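Local coordinates for protein catalase (Corynebacterium glutamicum, PDB 4B7H) that probably breaks down hydrogen peroxide to water and oxygen at a haem iron, as a tetrameric catalase that also binds NADPH and is inhibited by nitric oxide, at residues 180-185 and 488-493. Numbering follows the deposited sequence.
Sequences WTRAPE and EPRVYD
The guanidinium groups of Arg182 and Arg490 lie stacked, centres 4.2 Å apart and planes 18° from parallel. One face of the Arg490 group carries CG and CZ of Arg182; its edge is turned to Thr181. In return, Arg490 covers one face of the Arg182 group with CD and NH1. The contact joins two helices of the catalase fold: the end of helix 173-182 meets helix 487-498 of the C-terminal helical region.

Two nitrogens of one Arg490 edge, NE and NH2, reach two different atoms of Thr181. Arg490 NE donates to Thr181 OG1 at 3.0 Å, almost exactly in the guanidinium plane. Arg490 NH2 donates to Thr181 O at 3.0 Å, from above the carbonyl plane. The chain of Arg490 bends at chi3 (63°), which turns this edge toward the threonine. Thr181 OG1 is also hydrogen-bonded to Trp177 O in its own helix.

The stack brings like charges together. The salt bridge of Arg182 NE to Asp178 probably eases this, and Thr413 O of a second subunit accepts a hydrogen bond from Arg182 NH1. The contact thus borders a subunit interface. Beside these hydrogen bonds, the methyl CG2 of Thr181 packs against Val491 CG2 at 3.9 Å.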
loop_
_atom_site.group_PDB
_atom_site.type_symbol
_atom_site.label_atom_id
_atom_site.label_comp_id
_atom_site.label_asym_id
_atom_site.label_seq_id
_atom_site.Cartn_x
_atom_site.Cartn_y
_atom_site.Cartn_z
ATOM N N TRP A 180 -5.383 -26.669 -21.102
ATOM C CA TRP A 180 -5.829 -27.969 -20.600
ATOM C C TRP A 180 -5.259 -29.143 -21.397
ATOM O O TRP A 180 -4.798 -30.124 -20.811
ATOM C CB TRP A 180 -7.350 -28.052 -20.570
ATOM C CG TRP A 180 -8.010 -27.441 -19.355
ATOM C CD1 TRP A 180 -7.506 -27.358 -18.079
ATOM C CD2 TRP A 180 -9.322 -26.862 -19.307
ATOM N NE1 TRP A 180 -8.431 -26.751 -17.247
ATOM C CE2 TRP A 180 -9.549 -26.440 -17.978
ATOM C CE3 TRP A 180 -10.324 -26.656 -20.261
ATOM C CZ2 TRP A 180 -10.746 -25.833 -17.580
ATOM C CZ3 TRP A 180 -11.504 -26.046 -19.869
ATOM C CH2 TRP A 180 -11.706 -25.640 -18.539
ATOM N N THR A 181 -5.287 -29.052 -22.727
ATOM C CA THR A 181 -4.755 -30.150 -23.541
ATOM C C THR A 181 -3.234 -30.263 -23.491
ATOM O O THR A 181 -2.685 -31.343 -23.720
ATOM C CB THR A 181 -5.205 -30.076 -25.017
ATOM O OG1 THR A 181 -4.677 -28.892 -25.629
ATOM C CG2 THR A 181 -6.719 -30.092 -25.122
ATOM N N ARG A 182 -2.545 -29.158 -23.215
ATOM C CA ARG A 182 -1.094 -29.205 -23.089
ATOM C C ARG A 182 -0.668 -29.570 -21.666
ATOM O O ARG A 182 0.502 -29.866 -21.423
ATOM C CB ARG A 182 -0.461 -27.891 -23.560
ATOM C CG ARG A 182 -0.619 -27.671 -25.062
ATOM C CD ARG A 182 -0.009 -26.354 -25.553
ATOM N NE ARG A 182 -0.238 -26.231 -26.986
ATOM C CZ ARG A 182 0.524 -26.807 -27.910
ATOM N NH1 ARG A 182 1.588 -27.517 -27.548
ATOM N NH2 ARG A 182 0.223 -26.679 -29.195
ATOM N N ALA A 183 -1.626 -29.568 -20.738
ATOM C CA ALA A 183 -1.401 -30.022 -19.366
ATOM C C ALA A 183 -2.392 -31.138 -19.071
ATOM O O ALA A 183 -3.346 -30.946 -18.317
ATOM C CB ALA A 183 -1.581 -28.862 -18.376
ATOM N N PRO A 184 -2.178 -32.317 -19.674
ATOM C CA PRO A 184 -3.168 -33.397 -19.628
ATOM C C PRO A 184 -3.432 -33.942 -18.231
ATOM O O PRO A 184 -4.423 -34.650 -18.053
ATOM C CB PRO A 184 -2.557 -34.482 -20.528
ATOM C CG PRO A 184 -1.079 -34.184 -20.536
ATOM C CD PRO A 184 -1.003 -32.685 -20.483
ATOM N N GLU A 185 -2.585 -33.618 -17.257
ATOM C CA GLU A 185 -2.891 -33.941 -15.863
ATOM C C GLU A 185 -4.234 -33.334 -15.425
ATOM O O GLU A 185 -4.834 -33.783 -14.434
ATOM C CB GLU A 185 -1.766 -33.485 -14.926
ATOM C CG GLU A 185 -1.513 -31.975 -14.887
ATOM C CD GLU A 185 -0.357 -31.556 -15.774
ATOM O OE1 GLU A 185 -0.312 -31.996 -16.945
ATOM O OE2 GLU A 185 0.526 -30.799 -15.296
ATOM N N GLU A 488 -8.627 -27.609 -32.096
ATOM C CA GLU A 488 -9.621 -28.674 -32.276
ATOM C C GLU A 488 -9.080 -30.111 -32.130
ATOM O O GLU A 488 -9.570 -30.854 -31.266
ATOM C CB GLU A 488 -10.414 -28.492 -33.582
ATOM C CG GLU A 488 -11.376 -27.318 -33.534
ATOM C CD GLU A 488 -11.985 -26.984 -34.885
ATOM O OE1 GLU A 488 -11.487 -27.473 -35.919
ATOM O OE2 GLU A 488 -12.966 -26.218 -34.913
ATOM N N PRO A 489 -8.061 -30.499 -32.932
ATOM C CA PRO A 489 -7.565 -31.875 -32.797
ATOM C C PRO A 489 -6.938 -32.170 -31.434
ATOM O O PRO A 489 -7.028 -33.314 -30.984
ATOM C CB PRO A 489 -6.511 -31.987 -33.909
ATOM C CG PRO A 489 -6.110 -30.580 -34.197
ATOM C CD PRO A 489 -7.355 -29.778 -34.009
ATOM N N ARG A 490 -6.341 -31.175 -30.777
ATOM C CA ARG A 490 -5.842 -31.398 -29.421
ATOM C C ARG A 490 -6.981 -31.774 -28.480
ATOM O O ARG A 490 -6.849 -32.684 -27.656
ATOM C CB ARG A 490 -5.105 -30.170 -28.880
ATOM C CG ARG A 490 -3.814 -29.846 -29.620
ATOM C CD ARG A 490 -2.917 -28.954 -28.784
ATOM N NE ARG A 490 -2.504 -29.639 -27.562
ATOM C CZ ARG A 490 -1.450 -30.445 -27.478
ATOM N NH1 ARG A 490 -0.681 -30.653 -28.538
ATOM N NH2 ARG A 490 -1.159 -31.041 -26.332
ATOM N N VAL A 491 -8.106 -31.075 -28.601
ATOM C CA VAL A 491 -9.251 -31.357 -27.745
ATOM C C VAL A 491 -9.872 -32.716 -28.091
ATOM O O VAL A 491 -10.259 -33.471 -27.197
ATOM C CB VAL A 491 -10.291 -30.221 -27.794
ATOM C CG1 VAL A 491 -11.496 -30.561 -26.931
ATOM C CG2 VAL A 491 -9.661 -28.905 -27.329
ATOM N N TYR A 492 -9.942 -33.045 -29.380
ATOM C CA TYR A 492 -10.451 -34.352 -29.780
ATOM C C TYR A 492 -9.628 -35.473 -29.134
ATOM O O TYR A 492 -10.186 -36.442 -28.609
ATOM C CB TYR A 492 -10.430 -34.519 -31.306
ATOM C CG TYR A 492 -11.271 -33.532 -32.100
ATOM C CD1 TYR A 492 -12.400 -32.929 -31.552
ATOM C CD2 TYR A 492 -10.925 -33.203 -33.410
ATOM C CE1 TYR A 492 -13.157 -32.029 -32.291
ATOM C CE2 TYR A 492 -11.676 -32.316 -34.151
ATOM C CZ TYR A 492 -12.789 -31.728 -33.589
ATOM O OH TYR A 492 -13.530 -30.837 -34.335
ATOM N N ASP A 493 -8.303 -35.345 -29.196
ATOM C CA ASP A 493 -7.404 -36.365 -28.662
ATOM C C ASP A 493 -7.533 -36.490 -27.150
ATOM O O ASP A 493 -7.537 -37.590 -26.603
ATOM C CB ASP A 493 -5.951 -36.019 -28.996
ATOM C CG ASP A 493 -5.616 -36.207 -30.458
ATOM O OD1 ASP A 493 -6.394 -36.851 -31.200
ATOM O OD2 ASP A 493 -4.542 -35.712 -30.858
#